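Local coordinates for vivid PAS protein VVD (Neurospora crassa, PDB 3D72) that probably senses blue light as a flavin-binding LOV photoreceptor of the PAS family, forming a rapidly exchanging dimer on light activation in circadian signalling, at residues M1-A6 with P49-S54; G14-I19 with Y142-Q147; E109-V114 with V125-M130. The protein carries 1 engineered substitution. All blocks are in the same frame, centred on the assembly; numbering follows the deposited sequence.

Contact 1: M1-A6 with P49-S54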
loop_
_atom_site.group_PDB
_atom_site.type_symbol
_atom_site.label_atom_id
_atom_site.label_comp_id
_atom_site.label_asym_id
_atom_site.label_seq_id
_atom_site.Cartn_x
_atom_site.Cartn_y
_atom_site.Cartn_z
ATOM N N MET A 1 4.855 31.069 -7.152
ATOM C CA MET A 1 4.674 29.646 -7.494
ATOM C C MET A 1 3.485 29.499 -8.462
ATOM O O MET A 1 2.518 30.250 -8.373
ATOM C CB MET A 1 4.447 28.869 -6.206
ATOM C CG MET A 1 5.676 28.889 -5.279
ATOM S SD MET A 1 7.041 27.915 -5.950
ATOM C CE MET A 1 6.750 26.335 -5.134
ATOM N N HIS A 2 3.576 28.563 -9.405
ATOM C CA HIS A 2 2.507 28.318 -10.398
ATOM C C HIS A 2 2.426 26.829 -10.650
ATOM O O HIS A 2 2.442 26.349 -11.784
ATOM C CB HIS A 2 2.823 29.062 -11.689
ATOM C CG HIS A 2 2.958 30.536 -11.492
ATOM N ND1 HIS A 2 1.889 31.339 -11.155
ATOM C CD2 HIS A 2 4.050 31.336 -11.471
ATOM C CE1 HIS A 2 2.318 32.566 -10.929
ATOM N NE2 HIS A 2 3.626 32.590 -11.113
ATOM N N THR A 3 2.318 26.106 -9.554
ATOM C CA THR A 3 2.269 24.666 -9.588
ATOM C C THR A 3 1.105 24.072 -10.376
ATOM O O THR A 3 -0.015 24.585 -10.346
ATOM C CB THR A 3 2.254 24.143 -8.154
ATOM O OG1 THR A 3 3.321 24.766 -7.427
ATOM C CG2 THR A 3 2.428 22.638 -8.132
ATOM N N LEU A 4 1.396 22.993 -11.093
ATOM C CA LEU A 4 0.393 22.282 -11.869
ATOM C C LEU A 4 0.093 20.992 -11.113
ATOM O O LEU A 4 0.973 20.444 -10.442
ATOM C CB LEU A 4 0.926 21.942 -13.261
ATOM C CG LEU A 4 1.172 23.125 -14.200
ATOM C CD1 LEU A 4 1.904 22.650 -15.447
ATOM C CD2 LEU A 4 -0.159 23.785 -14.554
ATOM N N TYR A 5 -1.142 20.514 -11.214
ATOM C CA TYR A 5 -1.532 19.293 -10.529
ATOM C C TYR A 5 -1.979 18.236 -11.520
ATOM O O TYR A 5 -2.683 18.532 -12.489
ATOM C CB TYR A 5 -2.644 19.590 -9.521
ATOM C CG TYR A 5 -2.290 20.716 -8.573
ATOM C CD1 TYR A 5 -2.706 22.024 -8.827
ATOM C CD2 TYR A 5 -1.503 20.482 -7.442
ATOM C CE1 TYR A 5 -2.353 23.068 -7.984
ATOM C CE2 TYR A 5 -1.143 21.523 -6.593
ATOM C CZ TYR A 5 -1.570 22.813 -6.869
ATOM O OH TYR A 5 -1.219 23.851 -6.034
ATOM N N ALA A 6 -1.549 17.003 -11.285
ATOM C CA ALA A 6 -1.894 15.884 -12.150
ATOM C C ALA A 6 -3.395 15.694 -12.299
ATOM O O ALA A 6 -4.109 15.493 -11.324
ATOM C CB ALA A 6 -1.269 14.603 -11.608
ATOM N N PRO A 49 7.007 21.762 -4.815
ATOM C CA PRO A 49 5.690 22.034 -4.239
ATOM C C PRO A 49 4.849 20.847 -3.773
ATOM O O PRO A 49 4.933 19.757 -4.332
ATOM C CB PRO A 49 4.995 22.794 -5.359
ATOM C CG PRO A 49 5.505 22.099 -6.576
ATOM C CD PRO A 49 6.990 21.959 -6.280
ATOM N N ILE A 50 4.035 21.086 -2.749
ATOM C CA ILE A 50 3.115 20.085 -2.245
ATOM C C ILE A 50 2.029 19.933 -3.303
ATOM O O ILE A 50 1.418 20.920 -3.714
ATOM C CB ILE A 50 2.439 20.546 -0.930
ATOM C CG1 ILE A 50 3.487 20.690 0.177
ATOM C CG2 ILE A 50 1.355 19.571 -0.531
ATOM C CD1 ILE A 50 2.966 21.393 1.416
ATOM N N VAL A 51 1.798 18.709 -3.757
ATOM C CA VAL A 51 0.767 18.469 -4.769
ATOM C C VAL A 51 -0.354 17.599 -4.197
ATOM O O VAL A 51 -1.384 17.384 -4.837
ATOM C CB VAL A 51 1.357 17.820 -6.062
ATOM C CG1 VAL A 51 2.276 18.810 -6.761
ATOM C CG2 VAL A 51 2.117 16.549 -5.731
ATOM N N TYR A 52 -0.145 17.086 -2.984
ATOM C CA TYR A 52 -1.158 16.288 -2.295
ATOM C C TYR A 52 -0.947 16.363 -0.792
ATOM O O TYR A 52 0.181 16.266 -0.327
ATOM C CB TYR A 52 -1.111 14.814 -2.709
ATOM C CG TYR A 52 -2.135 13.980 -1.967
ATOM C CD1 TYR A 52 -1.828 13.366 -0.750
ATOM C CD2 TYR A 52 -3.434 13.869 -2.448
ATOM C CE1 TYR A 52 -2.800 12.668 -0.032
ATOM C CE2 TYR A 52 -4.407 13.177 -1.739
ATOM C CZ TYR A 52 -4.086 12.584 -0.537
ATOM O OH TYR A 52 -5.073 11.921 0.150
ATOM N N ALA A 53 -2.035 16.537 -0.045
ATOM C CA ALA A 53 -1.960 16.592 1.415
ATOM C C ALA A 53 -3.098 15.766 1.992
ATOM O O ALA A 53 -4.254 15.919 1.598
ATOM C CB ALA A 53 -2.051 18.038 1.905
ATOM N N SER A 54 -2.772 14.871 2.920
ATOM C CA SER A 54 -3.803 14.036 3.524
ATOM C C SER A 54 -4.623 14.851 4.511
ATOM O O SER A 54 -4.162 15.870 5.026
ATOM C CB SER A 54 -3.187 12.832 4.245
ATOM O OG SER A 54 -2.669 13.197 5.508
#
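Tyr-5 meets Ile-50 and Val-51 with an edge of its ring, not with a face. The edge is the CD2-CE2 side: CE2 lies 3.9 Å from Ile-50 O, which sits in the ring plane, and Val-51 CA is close to that plane as well. Further in, Tyr-5 CD2 is 4.1 Å from Val-51 CB. With CG beside its own backbone N, chi1 of -53° brings the CD2-CE2 edge up to the strand, while elsewhere the ring touches Leu-69.

The pyrrolidine of Pro-49 takes the next two side chains. Thr-3 crosses it at a slant, OG1 and CG2 both on its CB-CG edge, with OG1 3.3 Å from Pro-49 CB and CG2 3.5 Å from Pro-49 CG, the latter tighter than a usual carbon contact. The same methyl also reaches Val-51 CG1 at 4.1 Å. Met-1, bent at chi2, brings only its CE methyl up to Pro-49 CB, at 4.0 Å.

Strand 50-53 is outermost in the sheet of this chain, and Val-51 and Tyr-52 form a classic beta bulge opposite Leu-40. The N-terminal segment 1-6 runs past it without becoming a further strand.

No hydrogen bond joins 1-6 to 49-54. The hydroxyl of Thr-3 is bonded to Gly-70 O and the amide of Leu-4 to Gln-45, so the N-terminal segment meets the strand through van der Waals contacts and takes its polar bonds from neighbouring loops.

Contact 2: G14-I19 with Y142-Q147. With FAD (flavin-adenine dinucleotide), chain C.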
loop_
_atom_site.group_PDB
_atom_site.type_symbol
_atom_site.label_atom_id
_atom_site.label_comp_id
_atom_site.label_asym_id
_atom_site.label_seq_id
_atom_site.Cartn_x
_atom_site.Cartn_y
_atom_site.Cartn_z
ATOM N N GLY A 14 -0.474 3.514 -4.356
ATOM C CA GLY A 14 0.610 2.810 -5.006
ATOM C C GLY A 14 1.949 3.219 -4.430
ATOM O O GLY A 14 2.839 2.382 -4.266
ATOM N N TYR A 15 2.091 4.504 -4.117
ATOM C CA TYR A 15 3.342 5.002 -3.567
ATOM C C TYR A 15 3.578 4.506 -2.146
ATOM O O TYR A 15 4.718 4.247 -1.765
ATOM C CB TYR A 15 3.386 6.531 -3.620
ATOM C CG TYR A 15 3.320 7.084 -5.031
ATOM C CD1 TYR A 15 3.787 6.344 -6.121
ATOM C CD2 TYR A 15 2.798 8.353 -5.277
ATOM C CE1 TYR A 15 3.736 6.855 -7.425
ATOM C CE2 TYR A 15 2.745 8.873 -6.574
ATOM C CZ TYR A 15 3.213 8.121 -7.639
ATOM O OH TYR A 15 3.144 8.639 -8.913
ATOM N N LEU A 16 2.510 4.363 -1.367
ATOM C CA LEU A 16 2.659 3.848 -0.003
ATOM C C LEU A 16 3.107 2.388 -0.092
ATOM O O LEU A 16 3.970 1.949 0.667
ATOM C CB LEU A 16 1.342 3.953 0.766
ATOM C CG LEU A 16 0.950 5.369 1.204
ATOM C CD1 LEU A 16 -0.519 5.399 1.604
ATOM C CD2 LEU A 16 1.827 5.808 2.376
ATOM N N ILE A 17 2.530 1.638 -1.030
ATOM C CA ILE A 17 2.916 0.242 -1.219
ATOM C C ILE A 17 4.377 0.197 -1.657
ATOM O O ILE A 17 5.160 -0.620 -1.177
ATOM C CB ILE A 17 2.007 -0.438 -2.275
ATOM C CG1 ILE A 17 0.600 -0.609 -1.691
ATOM C CG2 ILE A 17 2.578 -1.791 -2.689
ATOM C CD1 ILE A 17 -0.455 -0.970 -2.726
ATOM N N GLN A 18 4.753 1.096 -2.558
ATOM C CA GLN A 18 6.127 1.145 -3.035
ATOM C C GLN A 18 7.088 1.380 -1.872
ATOM O O GLN A 18 8.138 0.732 -1.773
ATOM C CB GLN A 18 6.275 2.269 -4.054
ATOM C CG GLN A 18 7.690 2.479 -4.539
ATOM C CD GLN A 18 7.813 3.689 -5.437
ATOM O OE1 GLN A 18 6.918 3.973 -6.245
ATOM N NE2 GLN A 18 8.930 4.402 -5.316
ATOM N N ILE A 19 6.726 2.311 -0.992
ATOM C CA ILE A 19 7.569 2.628 0.154
ATOM C C ILE A 19 7.698 1.438 1.099
ATOM O O ILE A 19 8.809 1.082 1.495
ATOM C CB ILE A 19 7.031 3.859 0.919
ATOM C CG1 ILE A 19 7.242 5.112 0.065
ATOM C CG2 ILE A 19 7.739 3.995 2.277
ATOM C CD1 ILE A 19 6.560 6.354 0.584
ATOM N N TYR A 142 8.681 12.136 -7.134
ATOM C CA TYR A 142 8.055 12.764 -5.979
ATOM C C TYR A 142 8.767 12.416 -4.691
ATOM O O TYR A 142 9.657 11.580 -4.659
ATOM C CB TYR A 142 6.609 12.287 -5.831
ATOM C CG TYR A 142 5.750 12.525 -7.037
ATOM C CD1 TYR A 142 5.405 11.484 -7.893
ATOM C CD2 TYR A 142 5.296 13.801 -7.332
ATOM C CE1 TYR A 142 4.620 11.714 -9.026
ATOM C CE2 TYR A 142 4.517 14.044 -8.461
ATOM C CZ TYR A 142 4.188 13.001 -9.297
ATOM O OH TYR A 142 3.447 13.257 -10.424
ATOM N N SER A 143 8.349 13.075 -3.624
ATOM C CA SER A 143 8.875 12.777 -2.301
ATOM C C SER A 143 7.643 12.688 -1.420
ATOM O O SER A 143 6.771 13.563 -1.486
ATOM C CB SER A 143 9.786 13.889 -1.783
ATOM O OG SER A 143 10.240 13.566 -0.470
ATOM N N MET A 144 7.543 11.625 -0.623
ATOM C CA MET A 144 6.410 11.486 0.280
ATOM C C MET A 144 6.897 11.801 1.685
ATOM O O MET A 144 7.902 11.242 2.148
ATOM C CB MET A 144 5.814 10.072 0.252
ATOM C CG MET A 144 4.566 9.930 1.153
ATOM S SD MET A 144 3.503 8.475 0.857
ATOM C CE MET A 144 2.877 8.867 -0.833
ATOM N N GLY A 145 6.201 12.720 2.339
ATOM C CA GLY A 145 6.560 13.097 3.693
ATOM C C GLY A 145 5.518 12.633 4.686
ATOM O O GLY A 145 4.325 12.665 4.413
ATOM N N PHE A 146 5.990 12.190 5.849
ATOM C CA PHE A 146 5.143 11.713 6.930
ATOM C C PHE A 146 5.412 12.632 8.114
ATOM O O PHE A 146 6.570 12.865 8.456
ATOM C CB PHE A 146 5.530 10.274 7.280
ATOM C CG PHE A 146 5.339 9.314 6.143
ATOM C CD1 PHE A 146 4.122 8.667 5.964
ATOM C CD2 PHE A 146 6.366 9.073 5.238
ATOM C CE1 PHE A 146 3.931 7.787 4.895
ATOM C CE2 PHE A 146 6.186 8.193 4.162
ATOM C CZ PHE A 146 4.966 7.551 3.995
ATOM N N GLN A 147 4.354 13.173 8.707
ATOM C CA GLN A 147 4.494 14.081 9.849
ATOM C C GLN A 147 3.919 13.483 11.116
ATOM O O GLN A 147 2.964 12.715 11.080
ATOM C CB GLN A 147 3.790 15.411 9.582
ATOM C CG GLN A 147 4.364 16.240 8.449
ATOM C CD GLN A 147 4.020 15.699 7.083
ATOM O OE1 GLN A 147 3.007 15.027 6.913
ATOM N NE2 GLN A 147 4.857 16.004 6.097
HETATM P PA FAD C . 17.123 26.490 2.476
HETATM O O1A FAD C . 16.021 27.480 2.331
HETATM O O2A FAD C . 18.223 26.536 1.484
HETATM O O5B FAD C . 17.705 26.619 3.946
HETATM C C5B FAD C . 18.806 25.833 4.443
HETATM C C4B FAD C . 19.234 26.434 5.778
HETATM O O4B FAD C . 20.376 25.683 6.228
HETATM C C3B FAD C . 19.644 27.921 5.732
HETATM O O3B FAD C . 18.968 28.740 6.651
HETATM C C2B FAD C . 21.154 27.929 5.935
HETATM O O2B FAD C . 21.702 28.971 6.700
HETATM C C1B FAD C . 21.496 26.540 6.484
HETATM N N9A FAD C . 22.638 25.911 5.847
HETATM C C8A FAD C . 22.791 25.588 4.527
HETATM N N7A FAD C . 23.945 25.034 4.236
HETATM C C5A FAD C . 24.611 25.015 5.449
HETATM C C6A FAD C . 25.917 24.532 5.818
HETATM N N6A FAD C . 26.751 24.003 4.918
HETATM N N1A FAD C . 26.300 24.645 7.122
HETATM C C2A FAD C . 25.428 25.192 8.012
HETATM N N3A FAD C . 24.181 25.667 7.785
HETATM C C4A FAD C . 23.838 25.543 6.430
HETATM N N1 FAD C . 9.608 21.011 6.372
HETATM C C2 FAD C . 8.951 21.299 7.525
HETATM O O2 FAD C . 9.337 22.187 8.307
HETATM N N3 FAD C . 7.805 20.565 7.868
HETATM C C4 FAD C . 7.246 19.547 7.094
HETATM O O4 FAD C . 6.224 18.945 7.497
HETATM C C4X FAD C . 7.942 19.245 5.905
HETATM N N5 FAD C . 7.435 18.239 5.061
HETATM C C5X FAD C . 8.129 17.968 3.895
HETATM C C6 FAD C . 7.632 16.949 3.024
HETATM C C7 FAD C . 8.249 16.651 1.833
HETATM C C7M FAD C . 7.646 15.524 0.984
HETATM C C8 FAD C . 9.381 17.390 1.408
HETATM C C8M FAD C . 10.093 17.129 0.095
HETATM C C9 FAD C . 9.905 18.418 2.273
HETATM C C9A FAD C . 9.298 18.728 3.502
HETATM N N10 FAD C . 9.799 19.750 4.407
HETATM C C10 FAD C . 9.096 20.026 5.559
HETATM C "C1'" FAD C . 11.038 20.529 4.129
HETATM C "C2'" FAD C . 11.003 21.776 3.280
HETATM O "O2'" FAD C . 10.061 21.582 2.219
HETATM C "C3'" FAD C . 12.447 22.041 2.793
HETATM O "O3'" FAD C . 12.877 20.925 2.014
HETATM C "C4'" FAD C . 13.456 22.244 3.972
HETATM O "O4'" FAD C . 13.116 23.423 4.678
HETATM C "C5'" FAD C . 14.918 22.327 3.504
HETATM O "O5'" FAD C . 15.025 22.934 2.206
HETATM P P FAD C . 15.026 24.506 1.988
HETATM O O1P FAD C . 14.763 24.711 0.561
HETATM O O2P FAD C . 14.085 25.165 2.927
HETATM O O3P FAD C . 16.506 25.031 2.317
#
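Met-144 and Phe-146 project from strand 140-146 of the PAS sheet onto Leu-16 and Ile-19 of helix 12-21, which packs across the sheet face turned away from the flavin. The two axes are 10.4 Å apart at closest and cross at -80°.

The aliphatic and sulfur contacts form the middle. Met-144 SD meets two branches, 3.5 Å from Leu-16 CD2 and 3.7 Å from Ile-19 CD1. A bend at chi3 (-66°) turns its CE methyl back to Tyr-15, where it meets CB at 3.7 Å and lies at the edge of the Tyr-15 ring, near its plane. Phe-146 is touched in plane, at its rim, by the same Leu-16 and Ile-19 methyls.

The aromatic contact is Tyr-15 against Tyr-142, an oblique pair with planes at 41°, in which Tyr-15 OH comes 3.4 Å from Tyr-142 CE1. Tyr-10 supplies a second ring to Tyr-142. Cutting Tyr-15 back to an alanine keeps the CB that meets Met-144 but would probably leave Tyr-142 without its ring partner on the helix and open a gap beside it.

No hydrogen bond crosses between helix and strand. Alternate residues of 142-147 turn to the flavin: Ser-143 O is 3.3 Å from the C7M methyl of FAD, and Gln-147 CG is 3.4 Å from O4. At Gly-145 the flavin comes so near that a beta carbon would clash with C6; its backbone N lies 3.4 Å from C7M.

Contact 3: E109-V114 with V125-M130. With FAD (flavin-adenine dinucleotide), chain C.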
loop_
_atom_site.group_PDB
_atom_site.type_symbol
_atom_site.label_atom_id
_atom_site.label_comp_id
_atom_site.label_asym_id
_atom_site.label_seq_id
_atom_site.Cartn_x
_atom_site.Cartn_y
_atom_site.Cartn_z
ATOM N N GLU A 109 16.773 9.102 1.797
ATOM C CA GLU A 109 15.759 9.081 2.848
ATOM C C GLU A 109 16.287 9.855 4.044
ATOM O O GLU A 109 17.483 9.832 4.329
ATOM C CB GLU A 109 15.459 7.640 3.276
ATOM C CG GLU A 109 15.019 6.762 2.126
ATOM C CD GLU A 109 14.741 5.321 2.525
ATOM O OE1 GLU A 109 14.492 4.511 1.620
ATOM O OE2 GLU A 109 14.768 4.996 3.727
ATOM N N VAL A 110 15.400 10.540 4.749
ATOM C CA VAL A 110 15.829 11.304 5.910
ATOM C C VAL A 110 14.724 11.379 6.954
ATOM O O VAL A 110 13.536 11.331 6.633
ATOM C CB VAL A 110 16.269 12.728 5.493
ATOM C CG1 VAL A 110 15.070 13.538 5.048
ATOM C CG2 VAL A 110 17.000 13.413 6.641
ATOM N N GLN A 111 15.129 11.492 8.214
ATOM C CA GLN A 111 14.190 11.569 9.311
ATOM C C GLN A 111 14.752 12.606 10.269
ATOM O O GLN A 111 15.914 12.526 10.662
ATOM C CB GLN A 111 14.095 10.195 9.974
ATOM C CG GLN A 111 12.877 9.962 10.823
ATOM C CD GLN A 111 12.666 8.478 11.099
ATOM O OE1 GLN A 111 11.714 7.864 10.607
ATOM N NE2 GLN A 111 13.569 7.893 11.876
ATOM N N VAL A 112 13.937 13.593 10.623
ATOM C CA VAL A 112 14.385 14.648 11.525
ATOM C C VAL A 112 13.268 15.160 12.413
ATOM O O VAL A 112 12.102 14.849 12.206
ATOM C CB VAL A 112 14.939 15.872 10.740
ATOM C CG1 VAL A 112 16.035 15.437 9.784
ATOM C CG2 VAL A 112 13.807 16.567 9.988
ATOM N N GLU A 113 13.647 15.909 13.446
ATOM C CA GLU A 113 12.678 16.548 14.313
ATOM C C GLU A 113 12.870 18.021 13.979
ATOM O O GLU A 113 13.989 18.531 14.027
ATOM C CB GLU A 113 12.979 16.310 15.793
ATOM C CG GLU A 113 12.604 14.934 16.293
ATOM C CD GLU A 113 12.325 14.944 17.777
ATOM O OE1 GLU A 113 13.072 15.632 18.499
ATOM O OE2 GLU A 113 11.368 14.272 18.217
ATOM N N VAL A 114 11.790 18.696 13.615
ATOM C CA VAL A 114 11.889 20.100 13.258
ATOM C C VAL A 114 10.787 20.909 13.915
ATOM O O VAL A 114 9.645 20.467 14.010
ATOM C CB VAL A 114 11.820 20.291 11.712
ATOM C CG1 VAL A 114 10.496 19.788 11.172
ATOM C CG2 VAL A 114 12.010 21.764 11.357
ATOM N N VAL A 125 6.801 20.200 17.819
ATOM C CA VAL A 125 7.953 19.515 17.261
ATOM C C VAL A 125 7.387 18.470 16.313
ATOM O O VAL A 125 6.615 17.598 16.713
ATOM C CB VAL A 125 8.796 18.823 18.350
ATOM C CG1 VAL A 125 10.041 18.204 17.728
ATOM C CG2 VAL A 125 9.184 19.838 19.424
ATOM N N ASN A 126 7.769 18.580 15.047
ATOM C CA ASN A 126 7.299 17.681 14.005
ATOM C C ASN A 126 8.355 16.621 13.720
ATOM O O ASN A 126 9.480 16.946 13.349
ATOM C CB ASN A 126 7.028 18.514 12.744
ATOM C CG ASN A 126 6.320 17.745 11.644
ATOM O OD1 ASN A 126 6.246 16.518 11.655
ATOM N ND2 ASN A 126 5.805 18.486 10.661
ATOM N N PHE A 127 8.001 15.354 13.931
ATOM C CA PHE A 127 8.904 14.247 13.634
ATOM C C PHE A 127 8.594 13.937 12.167
ATOM O O PHE A 127 7.558 13.351 11.847
ATOM C CB PHE A 127 8.583 13.038 14.519
ATOM C CG PHE A 127 9.377 11.805 14.181
ATOM C CD1 PHE A 127 8.734 10.579 14.019
ATOM C CD2 PHE A 127 10.761 11.861 14.030
ATOM C CE1 PHE A 127 9.454 9.429 13.699
ATOM C CE2 PHE A 127 11.493 10.710 13.710
ATOM C CZ PHE A 127 10.832 9.493 13.550
ATOM N N LEU A 128 9.507 14.335 11.295
ATOM C CA LEU A 128 9.341 14.197 9.855
ATOM C C LEU A 128 10.190 13.132 9.168
ATOM O O LEU A 128 11.375 13.016 9.431
ATOM C CB LEU A 128 9.645 15.556 9.229
ATOM C CG LEU A 128 9.611 15.722 7.717
ATOM C CD1 LEU A 128 8.181 15.642 7.216
ATOM C CD2 LEU A 128 10.240 17.069 7.370
ATOM N N THR A 129 9.565 12.366 8.271
ATOM C CA THR A 129 10.269 11.357 7.497
ATOM C C THR A 129 9.957 11.626 6.027
ATOM O O THR A 129 8.796 11.776 5.672
ATOM C CB THR A 129 9.785 9.933 7.825
ATOM O OG1 THR A 129 9.891 9.701 9.235
ATOM C CG2 THR A 129 10.638 8.904 7.081
ATOM N N MET A 130 10.981 11.712 5.185
ATOM C CA MET A 130 10.767 11.947 3.750
ATOM C C MET A 130 11.411 10.822 2.960
ATOM O O MET A 130 12.589 10.508 3.152
ATOM C CB MET A 130 11.370 13.287 3.336
ATOM C CG MET A 130 10.616 14.491 3.873
ATOM S SD MET A 130 11.529 16.035 3.679
ATOM C CE MET A 130 12.782 15.890 4.936
HETATM P PA FAD C . 17.123 26.490 2.476
HETATM O O1A FAD C . 16.021 27.480 2.331
HETATM O O2A FAD C . 18.223 26.536 1.484
HETATM O O5B FAD C . 17.705 26.619 3.946
HETATM C C5B FAD C . 18.806 25.833 4.443
HETATM C C4B FAD C . 19.234 26.434 5.778
HETATM O O4B FAD C . 20.376 25.683 6.228
HETATM C C3B FAD C . 19.644 27.921 5.732
HETATM O O3B FAD C . 18.968 28.740 6.651
HETATM C C2B FAD C . 21.154 27.929 5.935
HETATM O O2B FAD C . 21.702 28.971 6.700
HETATM C C1B FAD C . 21.496 26.540 6.484
HETATM N N9A FAD C . 22.638 25.911 5.847
HETATM C C8A FAD C . 22.791 25.588 4.527
HETATM N N7A FAD C . 23.945 25.034 4.236
HETATM C C5A FAD C . 24.611 25.015 5.449
HETATM C C6A FAD C . 25.917 24.532 5.818
HETATM N N6A FAD C . 26.751 24.003 4.918
HETATM N N1A FAD C . 26.300 24.645 7.122
HETATM C C2A FAD C . 25.428 25.192 8.012
HETATM N N3A FAD C . 24.181 25.667 7.785
HETATM C C4A FAD C . 23.838 25.543 6.430
HETATM N N1 FAD C . 9.608 21.011 6.372
HETATM C C2 FAD C . 8.951 21.299 7.525
HETATM O O2 FAD C . 9.337 22.187 8.307
HETATM N N3 FAD C . 7.805 20.565 7.868
HETATM C C4 FAD C . 7.246 19.547 7.094
HETATM O O4 FAD C . 6.224 18.945 7.497
HETATM C C4X FAD C . 7.942 19.245 5.905
HETATM N N5 FAD C . 7.435 18.239 5.061
HETATM C C5X FAD C . 8.129 17.968 3.895
HETATM C C6 FAD C . 7.632 16.949 3.024
HETATM C C7 FAD C . 8.249 16.651 1.833
HETATM C C7M FAD C . 7.646 15.524 0.984
HETATM C C8 FAD C . 9.381 17.390 1.408
HETATM C C8M FAD C . 10.093 17.129 0.095
HETATM C C9 FAD C . 9.905 18.418 2.273
HETATM C C9A FAD C . 9.298 18.728 3.502
HETATM N N10 FAD C . 9.799 19.750 4.407
HETATM C C10 FAD C . 9.096 20.026 5.559
HETATM C "C1'" FAD C . 11.038 20.529 4.129
HETATM C "C2'" FAD C . 11.003 21.776 3.280
HETATM O "O2'" FAD C . 10.061 21.582 2.219
HETATM C "C3'" FAD C . 12.447 22.041 2.793
HETATM O "O3'" FAD C . 12.877 20.925 2.014
HETATM C "C4'" FAD C . 13.456 22.244 3.972
HETATM O "O4'" FAD C . 13.116 23.423 4.678
HETATM C "C5'" FAD C . 14.918 22.327 3.504
HETATM O "O5'" FAD C . 15.025 22.934 2.206
HETATM P P FAD C . 15.026 24.506 1.988
HETATM O O1P FAD C . 14.763 24.711 0.561
HETATM O O2P FAD C . 14.085 25.165 2.927
HETATM O O3P FAD C . 16.506 25.031 2.317
HETATM O O HOH W 1 8.157 14.862 17.794
#
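Gln-111 lays the end of its side chain against the Phe-127 ring, its CD 3.2 Å from Phe-127 CZ, with the amide and ring planes 48° apart. CG stands opposite the backbone N (chi1 -161°) and the chain runs out extended, which carries the amide over to the neighbouring strand. There Thr-129, pointing the same way alongside, donates OG1 to Gln-111 OE1 at 2.9 Å. The hydroxyl lies in the carbonyl plane, on a lone pair, with a C=O...donor angle of 111°. Ring and hydroxyl together thus restrict how the amide can turn. Further along this face, Val-125 CG1 touches the carboxylate end of Glu-113.

These strands, 110-117 and 123-134, make an antiparallel beta hairpin at one side of the PAS sheet. Val-110 with Met-130, Val-112 with Leu-128 and Val-114 with Asn-126 are the hydrogen-bonded pairs, each closed by two backbone bonds, the shortest being Leu-128 N to Val-112 O at 2.8 Å. Gln-111 with Thr-129 and Glu-113 with Phe-127 are the non-hydrogen-bonded pairs between them.

The other face carries Val-110, Val-112, Val-114, Asn-126, Leu-128 and Met-130, and turns to the flavin. Met-130 SD sits over the isoalloxazine, 3.2 Å from FAD C9, and the bend beyond it brings CE to 3.3 Å from Val-110 CG1, tighter than a normal methyl contact. Leu-128 packs on the same flavin face, CD1 3.5 Å from N5 and CD2 close to C4X. Helix 94-106 backs this row through Met-100, which touches both Leu-128 and Met-130. At the pyrimidine end, Asn-126 ND2 approaches O4 of FAD at 3.2 Å; the amide is held by Asn-116 OD1 at ND2 and by the backbone N of Cys-148 at OD1.

How the contacts relate
All three contacts reach the same antiparallel sheet. Contact 1 lies at its 50-53 side, partly at the surface, and contact 3 at the far 110-117 side, across the chain's centre. Contact 3 is partly buried, one face on the flavin and the Gln-111 and Glu-113 face nearer the surface. Contact 2 is the buried one, between helix 12-21 and the strand next to 123-134. Contacts 2 and 3 touch directly, Phe-146 N probably hydrogen-bonding to Thr-129 O, and both line the FAD pocket. Contacts 1 and 2 have no hydrogen bond between their segments and rely on van der Waals contact, largely apolar in contact 2, whereas contact 3 pairs two strands through backbone bonds.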